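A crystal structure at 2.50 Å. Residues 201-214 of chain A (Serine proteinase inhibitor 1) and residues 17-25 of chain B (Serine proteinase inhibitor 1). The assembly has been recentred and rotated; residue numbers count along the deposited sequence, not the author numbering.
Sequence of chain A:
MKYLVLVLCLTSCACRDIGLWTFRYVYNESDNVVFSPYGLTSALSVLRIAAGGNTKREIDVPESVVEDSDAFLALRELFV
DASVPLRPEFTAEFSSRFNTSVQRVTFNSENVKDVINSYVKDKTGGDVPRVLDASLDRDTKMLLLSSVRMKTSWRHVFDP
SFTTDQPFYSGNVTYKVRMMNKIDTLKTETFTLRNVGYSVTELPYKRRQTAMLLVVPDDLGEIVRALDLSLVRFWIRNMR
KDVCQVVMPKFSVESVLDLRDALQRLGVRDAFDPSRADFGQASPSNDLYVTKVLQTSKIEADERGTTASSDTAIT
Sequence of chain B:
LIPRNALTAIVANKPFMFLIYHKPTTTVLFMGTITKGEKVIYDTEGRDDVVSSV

Chain A 201-214: TELPYKRRQTAMLL
Chain B (17-25) MFLIYHKPT

Chain A forms a hairpin: strand 201-204, a type I turn from Y205(A) to R208(A), then strand 210-214, antiparallel to strand 17-22 of chain B (161°, axes 4.6 Å apart). T210(A) pairs with H22(B) (t), M212(A) with I20(B) and L214(A) with F18(B). Between them, A211(A) N to Y21(B) O and Y21(B) N to A211(A) O are hydrogen bonds of 3.1 Å; L213(A) N to L19(B) O (2.8 Å) and L19(B) N to L213(A) O (3.0 Å) are two more. A very short one, K23(B) N to Q209(A) O at 2.3 Å, closes the ladder.

On the face carrying A211(A) and L213(A), Y21(B) takes chi1 p (84°), its ring swinging toward chain A. Small A211(A) keeps CB 4.1 Å from Y21(B) CE2; L213(A) (m, t) fills apolar space, CG 3.7 Å from that CE2 and CB 4.0 Å from CD1 of L19(B) (m, 129°). From neighbouring strand 201-204, E202(A) (t, t, -54°) offers two oxygens: OE1 accepts a hydrogen bond from Y21(B) OH (2.8 Å), OE2 a salt bridge from K23(B) NZ (3.0 Å; m, t, p, p).

On the other face, flexible M212(A) (t, t, m) sets CE 3.6 Å from CD1 of F18(B) (p, 88°) and 3.7 Å from I20(B) CG1. I20(B) (m, t) also reaches Y205(A), CD1 to OH 3.4 Å.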

# COMPACT_ATOMS: atom_id res chain seq x y z
N THR A 201 -10.65 -15.10 5.05
CA THR A 201 -11.12 -15.82 3.88
C THR A 201 -10.30 -15.38 2.68
O THR A 201 -10.09 -14.18 2.47
CB THR A 201 -12.62 -15.53 3.65
OG1 THR A 201 -13.36 -15.89 4.83
CG2 THR A 201 -13.15 -16.27 2.43
N GLU A 202 -9.88 -16.34 1.85
CA GLU A 202 -8.99 -16.05 0.73
C GLU A 202 -9.78 -16.04 -0.56
O GLU A 202 -10.26 -17.07 -1.03
CB GLU A 202 -7.84 -17.05 0.66
CG GLU A 202 -6.84 -16.63 -0.39
CD GLU A 202 -5.54 -17.37 -0.36
OE1 GLU A 202 -4.90 -17.41 0.71
OE2 GLU A 202 -5.13 -17.85 -1.43
N LEU A 203 -9.85 -14.87 -1.17
CA LEU A 203 -10.47 -14.70 -2.48
C LEU A 203 -9.38 -14.66 -3.52
O LEU A 203 -8.66 -13.66 -3.62
CB LEU A 203 -11.28 -13.40 -2.50
CG LEU A 203 -12.30 -13.22 -1.39
CD1 LEU A 203 -12.70 -11.77 -1.32
CD2 LEU A 203 -13.52 -14.06 -1.70
N PRO A 204 -9.15 -15.73 -4.28
CA PRO A 204 -8.08 -15.69 -5.28
C PRO A 204 -8.46 -14.91 -6.53
O PRO A 204 -9.59 -14.96 -7.01
CB PRO A 204 -7.87 -17.17 -5.61
CG PRO A 204 -9.18 -17.82 -5.31
CD PRO A 204 -9.72 -17.08 -4.11
N TYR A 205 -7.45 -14.25 -7.10
CA TYR A 205 -7.61 -13.56 -8.37
C TYR A 205 -7.34 -14.55 -9.49
O TYR A 205 -6.86 -15.65 -9.26
CB TYR A 205 -6.68 -12.35 -8.49
CG TYR A 205 -7.04 -11.24 -7.55
CD1 TYR A 205 -8.14 -10.44 -7.78
CD2 TYR A 205 -6.30 -11.04 -6.39
CE1 TYR A 205 -8.48 -9.45 -6.89
CE2 TYR A 205 -6.62 -10.06 -5.51
CZ TYR A 205 -7.72 -9.27 -5.75
OH TYR A 205 -8.05 -8.29 -4.86
N LYS A 206 -7.64 -14.13 -10.73
CA LYS A 206 -7.60 -15.07 -11.84
C LYS A 206 -6.18 -15.54 -12.14
O LYS A 206 -5.97 -16.65 -12.63
CB LYS A 206 -8.27 -14.45 -13.08
CG LYS A 206 -7.99 -15.12 -14.42
CD LYS A 206 -8.64 -14.35 -15.57
CE LYS A 206 -8.13 -14.79 -16.94
NZ LYS A 206 -8.25 -13.67 -17.94
N ARG A 207 -5.18 -14.73 -11.78
CA ARG A 207 -3.79 -15.16 -11.91
C ARG A 207 -3.47 -16.33 -10.98
O ARG A 207 -2.71 -17.23 -11.34
CB ARG A 207 -2.85 -13.97 -11.63
CG ARG A 207 -2.96 -12.75 -12.57
CD ARG A 207 -2.59 -13.04 -14.04
NE ARG A 207 -3.56 -13.91 -14.70
CZ ARG A 207 -3.42 -14.41 -15.92
NH1 ARG A 207 -4.36 -15.21 -16.42
NH2 ARG A 207 -2.35 -14.12 -16.64
N ARG A 208 -4.05 -16.32 -9.79
CA ARG A 208 -3.85 -17.22 -8.65
C ARG A 208 -2.48 -17.06 -7.97
O ARG A 208 -2.20 -17.82 -7.05
CB ARG A 208 -4.09 -18.70 -8.98
CG ARG A 208 -5.28 -19.29 -8.17
CD ARG A 208 -5.35 -20.81 -8.07
NE ARG A 208 -5.91 -21.47 -9.25
CZ ARG A 208 -5.31 -22.44 -9.93
NH1 ARG A 208 -4.13 -22.88 -9.53
NH2 ARG A 208 -5.89 -22.98 -11.00
N GLN A 209 -1.64 -16.08 -8.35
CA GLN A 209 -0.50 -15.71 -7.51
C GLN A 209 -0.82 -14.58 -6.56
O GLN A 209 -0.16 -14.43 -5.53
CB GLN A 209 0.70 -15.20 -8.31
CG GLN A 209 1.41 -16.15 -9.20
CD GLN A 209 0.62 -16.31 -10.45
OE1 GLN A 209 -0.08 -15.38 -10.84
NE2 GLN A 209 0.76 -17.45 -11.11
N THR A 210 -1.81 -13.77 -6.90
CA THR A 210 -2.29 -12.74 -6.01
C THR A 210 -3.67 -13.13 -5.50
O THR A 210 -4.43 -13.83 -6.18
CB THR A 210 -2.30 -11.39 -6.75
OG1 THR A 210 -3.01 -11.51 -7.99
CG2 THR A 210 -0.90 -10.98 -7.09
N ALA A 211 -3.99 -12.69 -4.29
CA ALA A 211 -5.27 -13.04 -3.70
C ALA A 211 -5.63 -12.01 -2.64
O ALA A 211 -4.77 -11.33 -2.08
CB ALA A 211 -5.23 -14.44 -3.10
N MET A 212 -6.92 -11.96 -2.31
CA MET A 212 -7.40 -11.07 -1.25
C MET A 212 -7.74 -11.89 -0.02
O MET A 212 -8.50 -12.85 -0.09
CB MET A 212 -8.59 -10.23 -1.70
CG MET A 212 -9.12 -9.35 -0.57
SD MET A 212 -10.42 -8.17 -1.01
CE MET A 212 -9.44 -6.92 -1.85
N LEU A 213 -7.13 -11.52 1.09
CA LEU A 213 -7.53 -12.02 2.39
C LEU A 213 -8.55 -11.04 2.92
O LEU A 213 -8.28 -9.83 3.00
CB LEU A 213 -6.32 -12.12 3.32
CG LEU A 213 -5.20 -13.05 2.83
CD1 LEU A 213 -4.05 -13.02 3.80
CD2 LEU A 213 -5.71 -14.49 2.64
N LEU A 214 -9.72 -11.55 3.26
CA LEU A 214 -10.79 -10.75 3.84
C LEU A 214 -10.90 -11.17 5.31
O LEU A 214 -11.05 -12.36 5.61
CB LEU A 214 -12.08 -10.96 3.06
CG LEU A 214 -13.40 -10.40 3.60
CD1 LEU A 214 -13.44 -8.88 3.51
CD2 LEU A 214 -14.57 -10.99 2.86
N MET B 17 -11.16 -5.76 7.32
CA MET B 17 -9.82 -5.53 6.80
C MET B 17 -9.60 -6.40 5.57
O MET B 17 -10.06 -7.55 5.52
CB MET B 17 -8.76 -5.83 7.88
CG MET B 17 -7.33 -5.74 7.36
SD MET B 17 -6.06 -6.06 8.59
CE MET B 17 -6.03 -4.50 9.46
N PHE B 18 -8.89 -5.86 4.58
CA PHE B 18 -8.47 -6.70 3.47
C PHE B 18 -6.97 -6.51 3.23
O PHE B 18 -6.40 -5.45 3.52
CB PHE B 18 -9.27 -6.42 2.19
CG PHE B 18 -9.05 -5.06 1.63
CD1 PHE B 18 -8.02 -4.83 0.74
CD2 PHE B 18 -9.84 -4.00 2.03
CE1 PHE B 18 -7.78 -3.58 0.27
CE2 PHE B 18 -9.60 -2.76 1.55
CZ PHE B 18 -8.57 -2.54 0.67
N LEU B 19 -6.36 -7.55 2.69
CA LEU B 19 -4.94 -7.60 2.40
C LEU B 19 -4.84 -8.23 1.02
O LEU B 19 -5.38 -9.31 0.80
CB LEU B 19 -4.21 -8.47 3.43
CG LEU B 19 -4.39 -8.04 4.88
CD1 LEU B 19 -4.82 -9.24 5.67
CD2 LEU B 19 -3.10 -7.55 5.41
N ILE B 20 -4.21 -7.54 0.09
CA ILE B 20 -3.91 -8.10 -1.21
C ILE B 20 -2.44 -8.48 -1.20
O ILE B 20 -1.58 -7.61 -1.03
CB ILE B 20 -4.24 -7.13 -2.35
CG1 ILE B 20 -5.74 -6.87 -2.41
CG2 ILE B 20 -3.71 -7.66 -3.66
CD1 ILE B 20 -6.15 -5.84 -3.43
N TYR B 21 -2.16 -9.77 -1.36
CA TYR B 21 -0.81 -10.30 -1.17
C TYR B 21 -0.42 -11.19 -2.35
O TYR B 21 -1.28 -11.69 -3.09
CB TYR B 21 -0.69 -11.07 0.16
CG TYR B 21 -1.14 -12.51 0.15
CD1 TYR B 21 -0.20 -13.54 0.13
CD2 TYR B 21 -2.48 -12.85 0.20
CE1 TYR B 21 -0.59 -14.87 0.13
CE2 TYR B 21 -2.88 -14.18 0.20
CZ TYR B 21 -1.93 -15.19 0.16
OH TYR B 21 -2.31 -16.52 0.16
N HIS B 22 0.89 -11.35 -2.53
CA HIS B 22 1.47 -12.15 -3.61
C HIS B 22 1.76 -13.54 -3.05
O HIS B 22 2.54 -13.67 -2.10
CB HIS B 22 2.74 -11.46 -4.11
CG HIS B 22 3.40 -12.11 -5.28
ND1 HIS B 22 4.56 -12.85 -5.16
CD2 HIS B 22 3.12 -12.06 -6.61
CE1 HIS B 22 4.93 -13.27 -6.36
NE2 HIS B 22 4.08 -12.80 -7.25
N LYS B 23 1.09 -14.57 -3.60
CA LYS B 23 1.16 -15.90 -2.97
C LYS B 23 2.56 -16.51 -3.02
O LYS B 23 3.07 -16.91 -1.95
CB LYS B 23 0.10 -16.83 -3.58
CG LYS B 23 -1.34 -16.58 -3.14
CD LYS B 23 -2.35 -17.43 -3.94
CE LYS B 23 -2.26 -18.93 -3.63
NZ LYS B 23 -2.58 -19.30 -2.22
N PRO B 24 3.25 -16.60 -4.18
CA PRO B 24 4.58 -17.23 -4.19
C PRO B 24 5.54 -16.69 -3.13
O PRO B 24 6.25 -17.49 -2.51
CB PRO B 24 5.09 -16.92 -5.61
CG PRO B 24 3.87 -16.83 -6.43
CD PRO B 24 2.83 -16.21 -5.55
N THR B 25 5.55 -15.39 -2.87
CA THR B 25 6.55 -14.81 -1.98
C THR B 25 5.98 -14.31 -0.66
O THR B 25 6.75 -13.79 0.17
CB THR B 25 7.27 -13.65 -2.69
OG1 THR B 25 6.33 -12.60 -2.99
CG2 THR B 25 7.92 -14.14 -3.99